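Local structure of putative 3-hydroxybutyryl-CoA dehydratase (Rhodopseudomonas palustris, 3HIN) at residues Y139-G144 with I148-G153; V164-D169 with T173-S178. The protein probably acts as a lyase of the enoyl-CoA hydratase/isomerase family, adding water to enoyl-CoA or removing it from 3-hydroxyacyl-CoA substrates. All blocks are in the same frame, centred on the assembly; numbering follows the deposited sequence.

Contact 1: residues Y139-G144 with I148-G153; sequences YALPEG and IFVGGG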
loop_
_atom_site.group_PDB
_atom_site.type_symbol
_atom_site.label_atom_id
_atom_site.label_comp_id
_atom_site.label_asym_id
_atom_site.label_seq_id
_atom_site.Cartn_x
_atom_site.Cartn_y
_atom_site.Cartn_z
ATOM N N TYR A 139 -20.742 -5.654 17.691
ATOM C CA TYR A 139 -19.496 -5.462 16.944
ATOM C C TYR A 139 -18.635 -4.413 17.621
ATOM O O TYR A 139 -19.163 -3.371 18.133
ATOM C CB TYR A 139 -19.782 -4.927 15.564
ATOM C CG TYR A 139 -20.751 -5.763 14.772
ATOM C CD1 TYR A 139 -20.333 -6.981 14.199
ATOM C CD2 TYR A 139 -22.085 -5.373 14.633
ATOM C CE1 TYR A 139 -21.198 -7.771 13.502
ATOM C CE2 TYR A 139 -23.010 -6.178 13.909
ATOM C CZ TYR A 139 -22.533 -7.358 13.333
ATOM O OH TYR A 139 -23.367 -8.170 12.624
ATOM N N ALA A 140 -17.335 -4.696 17.678
ATOM C CA ALA A 140 -16.408 -3.771 18.270
ATOM C C ALA A 140 -14.990 -4.115 17.901
ATOM O O ALA A 140 -14.665 -5.296 17.602
ATOM C CB ALA A 140 -16.534 -3.759 19.798
ATOM N N LEU A 141 -14.149 -3.083 17.957
ATOM C CA LEU A 141 -12.717 -3.244 17.863
ATOM C C LEU A 141 -12.058 -2.649 19.099
ATOM O O LEU A 141 -11.587 -1.516 19.069
ATOM C CB LEU A 141 -12.201 -2.546 16.623
ATOM C CG LEU A 141 -12.736 -3.178 15.360
ATOM C CD1 LEU A 141 -12.525 -2.115 14.269
ATOM C CD2 LEU A 141 -12.077 -4.490 15.007
ATOM N N PRO A 142 -12.018 -3.413 20.202
ATOM C CA PRO A 142 -11.531 -2.893 21.503
ATOM C C PRO A 142 -10.013 -2.763 21.589
ATOM O O PRO A 142 -9.496 -2.297 22.584
ATOM C CB PRO A 142 -11.980 -3.984 22.472
ATOM C CG PRO A 142 -11.683 -5.215 21.663
ATOM C CD PRO A 142 -12.425 -4.823 20.347
ATOM N N GLU A 143 -9.318 -3.161 20.544
ATOM C CA GLU A 143 -7.844 -3.258 20.556
ATOM C C GLU A 143 -7.120 -1.955 20.834
ATOM O O GLU A 143 -6.071 -1.953 21.539
ATOM C CB GLU A 143 -7.279 -3.840 19.222
ATOM C CG GLU A 143 -8.196 -3.770 18.001
ATOM C CD GLU A 143 -9.023 -5.041 17.867
ATOM O OE1 GLU A 143 -9.998 -5.178 18.616
ATOM O OE2 GLU A 143 -8.652 -5.939 17.071
ATOM N N GLY A 144 -7.629 -0.887 20.217
ATOM C CA GLY A 144 -7.104 0.456 20.387
ATOM C C GLY A 144 -6.980 0.885 21.834
ATOM O O GLY A 144 -6.072 1.619 22.193
ATOM N N ILE A 148 -3.171 -1.017 20.556
ATOM C CA ILE A 148 -2.780 -1.803 19.398
ATOM C C ILE A 148 -3.731 -1.759 18.184
ATOM O O ILE A 148 -4.949 -1.640 18.348
ATOM C CB ILE A 148 -2.487 -3.253 19.756
ATOM C CG1 ILE A 148 -3.743 -3.992 20.190
ATOM C CG2 ILE A 148 -1.280 -3.389 20.814
ATOM C CD1 ILE A 148 -3.730 -5.432 19.662
ATOM N N PHE A 149 -3.147 -1.889 17.000
ATOM C CA PHE A 149 -3.873 -1.872 15.698
ATOM C C PHE A 149 -4.373 -3.300 15.394
ATOM O O PHE A 149 -4.041 -4.220 16.129
ATOM C CB PHE A 149 -2.881 -1.396 14.622
ATOM C CG PHE A 149 -3.509 -0.927 13.342
ATOM C CD1 PHE A 149 -4.398 0.146 13.318
ATOM C CD2 PHE A 149 -3.161 -1.505 12.155
ATOM C CE1 PHE A 149 -4.989 0.607 12.087
ATOM C CE2 PHE A 149 -3.699 -1.031 10.917
ATOM C CZ PHE A 149 -4.628 0.011 10.915
ATOM N N VAL A 150 -5.190 -3.488 14.375
ATOM C CA VAL A 150 -5.686 -4.823 13.939
ATOM C C VAL A 150 -4.581 -5.506 13.127
ATOM O O VAL A 150 -3.800 -4.818 12.449
ATOM C CB VAL A 150 -6.942 -4.691 13.045
ATOM C CG1 VAL A 150 -8.157 -4.307 13.834
ATOM C CG2 VAL A 150 -6.756 -3.647 11.900
ATOM N N GLY A 151 -4.487 -6.836 13.189
ATOM C CA GLY A 151 -3.474 -7.586 12.454
ATOM C C GLY A 151 -4.032 -8.756 11.721
ATOM O O GLY A 151 -3.265 -9.645 11.326
ATOM N N GLY A 152 -5.365 -8.767 11.544
ATOM C CA GLY A 152 -6.072 -9.902 10.998
ATOM C C GLY A 152 -6.849 -9.569 9.736
ATOM O O GLY A 152 -7.869 -10.240 9.394
ATOM N N GLY A 153 -6.428 -8.512 9.049
ATOM C CA GLY A 153 -7.078 -8.201 7.776
ATOM C C GLY A 153 -8.166 -7.155 7.936
ATOM O O GLY A 153 -8.659 -6.651 6.943
#
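The backbone oxygen Glu-143 O receives the amide of Ile-148 over an N to O distance of 3.2 Å, and the N-H...O angle of 160° makes this a fairly straight bond. The donor stands 46° out of the carbonyl plane rather than on a lone pair. The next peptide pair does not continue the pattern: Gly-144 N and Ile-148 O are 3.4 Å apart, but their angle is too poor for a bond. Packing around this single link is carried by Glu-143. Its CB meets Ile-148 O at 3.3 Å and Ile-148 CG1 at 3.7 Å. Ile-148 CG1 sits between its own backbone N and carbonyl carbon (chi1 68°), which also brings it near Glu-143 O. In this crotonase-family chain the path runs from strand 138-140 through Pro-142 and Glu-143 to the glycine run Gly-151 to Gly-153, which leads into helix 154-162; the corresponding region probably borders the active site, as in related hydratases. The Glu-143 chain is sharply bent at its second torsion, and its carboxylate crosses Val-150 obliquely, with Glu-143 OE2 3.7 Å from Val-150 CG1. The same methyl, Val-150 CG1, lies 4.1 Å from Leu-141 CD2, a looser apolar touch. Leu-141 also packs against Leu-122, Leu-158 and Met-171, while further along the loop the amide of Gly-152 bonds to Glu-123 OE2.

Contact 2: residues V164-D169 with T173-S178; sequences VARMAD and TGRVYS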
loop_
_atom_site.group_PDB
_atom_site.type_symbol
_atom_site.label_atom_id
_atom_site.label_comp_id
_atom_site.label_asym_id
_atom_site.label_seq_id
_atom_site.Cartn_x
_atom_site.Cartn_y
_atom_site.Cartn_z
ATOM N N VAL A 164 -14.179 3.867 5.928
ATOM C CA VAL A 164 -13.093 4.178 6.902
ATOM C C VAL A 164 -13.608 4.993 8.105
ATOM O O VAL A 164 -13.234 4.753 9.274
ATOM C CB VAL A 164 -11.946 4.957 6.147
ATOM C CG1 VAL A 164 -10.880 5.509 7.084
ATOM C CG2 VAL A 164 -11.298 4.017 5.150
ATOM N N ALA A 165 -14.464 5.953 7.808
ATOM C CA ALA A 165 -14.961 6.881 8.817
ATOM C C ALA A 165 -15.533 6.145 10.001
ATOM O O ALA A 165 -15.185 6.491 11.133
ATOM C CB ALA A 165 -15.971 7.845 8.231
ATOM N N ARG A 166 -16.375 5.114 9.764
ATOM C CA ARG A 166 -16.996 4.376 10.879
ATOM C C ARG A 166 -15.998 3.469 11.595
ATOM O O ARG A 166 -16.095 3.288 12.803
ATOM C CB ARG A 166 -18.259 3.579 10.466
ATOM C CG ARG A 166 -19.411 4.470 9.958
ATOM C CD ARG A 166 -20.825 3.968 10.324
ATOM N NE ARG A 166 -21.776 5.086 10.271
ATOM C CZ ARG A 166 -22.397 5.633 11.338
ATOM N NH1 ARG A 166 -23.251 6.661 11.184
ATOM N NH2 ARG A 166 -22.207 5.167 12.570
ATOM N N MET A 167 -15.054 2.931 10.838
ATOM C CA MET A 167 -13.985 2.113 11.391
ATOM C C MET A 167 -13.056 2.925 12.291
ATOM O O MET A 167 -12.719 2.503 13.408
ATOM C CB MET A 167 -13.217 1.346 10.315
ATOM C CG MET A 167 -12.107 0.411 10.989
ATOM S SD MET A 167 -11.368 -0.704 9.785
ATOM C CE MET A 167 -10.398 -1.730 10.859
ATOM N N ALA A 168 -12.644 4.093 11.784
ATOM C CA ALA A 168 -11.754 4.941 12.508
ATOM C C ALA A 168 -12.412 5.323 13.849
ATOM O O ALA A 168 -11.784 5.312 14.926
ATOM C CB ALA A 168 -11.458 6.195 11.648
ATOM N N ASP A 169 -13.690 5.682 13.795
ATOM C CA ASP A 169 -14.400 6.021 15.037
ATOM C C ASP A 169 -14.444 4.846 15.998
ATOM O O ASP A 169 -14.158 5.036 17.181
ATOM C CB ASP A 169 -15.794 6.584 14.692
ATOM C CG ASP A 169 -16.735 6.614 15.853
ATOM O OD1 ASP A 169 -16.346 7.073 16.952
ATOM O OD2 ASP A 169 -17.915 6.234 15.631
ATOM N N THR A 173 -12.541 5.204 19.751
ATOM C CA THR A 173 -13.457 5.430 20.865
ATOM C C THR A 173 -13.990 4.178 21.527
ATOM O O THR A 173 -14.614 4.289 22.589
ATOM C CB THR A 173 -14.744 6.257 20.484
ATOM O OG1 THR A 173 -15.540 5.484 19.578
ATOM C CG2 THR A 173 -14.361 7.595 19.823
ATOM N N GLY A 174 -13.813 3.030 20.881
ATOM C CA GLY A 174 -14.362 1.748 21.367
ATOM C C GLY A 174 -15.853 1.625 21.093
ATOM O O GLY A 174 -16.559 0.911 21.828
ATOM N N ARG A 175 -16.360 2.346 20.080
ATOM C CA ARG A 175 -17.789 2.327 19.851
ATOM C C ARG A 175 -18.266 0.911 19.540
ATOM O O ARG A 175 -17.587 0.191 18.795
ATOM C CB ARG A 175 -18.165 3.180 18.686
ATOM C CG ARG A 175 -19.651 3.214 18.463
ATOM C CD ARG A 175 -19.939 4.411 17.666
ATOM N NE ARG A 175 -21.346 4.727 17.484
ATOM C CZ ARG A 175 -21.691 5.699 16.651
ATOM N NH1 ARG A 175 -20.703 6.371 16.058
ATOM N NH2 ARG A 175 -22.959 6.026 16.433
ATOM N N VAL A 176 -19.420 0.531 20.111
ATOM C CA VAL A 176 -20.052 -0.751 19.816
ATOM C C VAL A 176 -21.336 -0.538 18.977
ATOM O O VAL A 176 -22.046 0.454 19.122
ATOM C CB VAL A 176 -20.368 -1.473 21.141
ATOM C CG1 VAL A 176 -20.939 -2.887 20.901
ATOM C CG2 VAL A 176 -19.104 -1.492 22.109
ATOM N N TYR A 177 -21.603 -1.487 18.084
ATOM C CA TYR A 177 -22.783 -1.511 17.259
ATOM C C TYR A 177 -23.592 -2.800 17.555
ATOM O O TYR A 177 -23.023 -3.906 17.655
ATOM C CB TYR A 177 -22.331 -1.482 15.808
ATOM C CG TYR A 177 -21.846 -0.085 15.288
ATOM C CD1 TYR A 177 -22.741 0.977 15.156
ATOM C CD2 TYR A 177 -20.541 0.155 14.939
ATOM C CE1 TYR A 177 -22.347 2.242 14.651
ATOM C CE2 TYR A 177 -20.119 1.415 14.462
ATOM C CZ TYR A 177 -21.041 2.449 14.313
ATOM O OH TYR A 177 -20.704 3.690 13.876
ATOM N N SER A 178 -24.907 -2.680 17.699
ATOM C CA SER A 178 -25.756 -3.853 17.731
ATOM C C SER A 178 -25.923 -4.489 16.337
ATOM O O SER A 178 -25.548 -3.931 15.296
ATOM C CB SER A 178 -27.183 -3.475 18.279
ATOM O OG SER A 178 -27.746 -2.434 17.468
HETATM O O HOH W 1 -18.296 4.288 14.094
#
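Arg-166 and Tyr-177 meet at about a right angle, their guanidinium and ring planes 63° apart, with NH2 arriving at the edge of the ring to bond the phenol oxygen. The modelled distance from Arg-166 NH2 to Tyr-177 OH, 2.5 Å, is very short, so its exact value is doubtful. Tyr-177 OH lies 3.4 Å above the guanidinium plane of Arg-175, toward its rim. That second guanidinium turns its edge to Asp-169: Arg-175 NH1 forms a salt bridge of 2.8 Å to Asp-169 OD2, which lies only 7° out of the guanidinium plane, although the carboxylate itself is rotated by 67°. Arg-175 reaches it with a chain extended from CG to NE. A water takes a hydrogen bond from Tyr-177 OH and donates to Asp-169 OD2 and Arg-166 O, closing the polar cluster. At the other carboxylate oxygen, Asp-169 OD1 lies 3.2 Å from Thr-173 OG1, which also has Asp-169 O within reach of its one proton. Without the carboxylate, as with an alanine here, the Arg-175 guanidinium would probably lose its charged mate and be freer to turn, and the water would lose an acceptor. Thr-173 N makes a 3.0 Å helical backbone bond to Asp-169 O, and Gly-174 then leaves helical geometry at positive phi: a glycine-terminated helix C-terminus, from which the chain turns back to strand 177-178 in this crotonase-family fold.

How the contacts relate
The two contacts follow one another along the chain, contact 1 closing before contact 2 opens, with helix 154-162 between them. Their centres are about 11 Å apart, on the same side of the chain's centre. They share the small three-stranded sheet, where strands 138-140 and 177-178 run antiparallel as neighbours; the pairing is marked by a probable hydrogen bond of 2.9 Å from Tyr-139 N to Tyr-177 O. A second junction is apolar, Leu-141 CD1 packing 4.0 Å from Met-167 CE on helix 164-173. The loop of contact 1 and the helix-to-strand turn of contact 2 are thus tied together through both sheet and helix within one enoyl-CoA hydratase/isomerase family region.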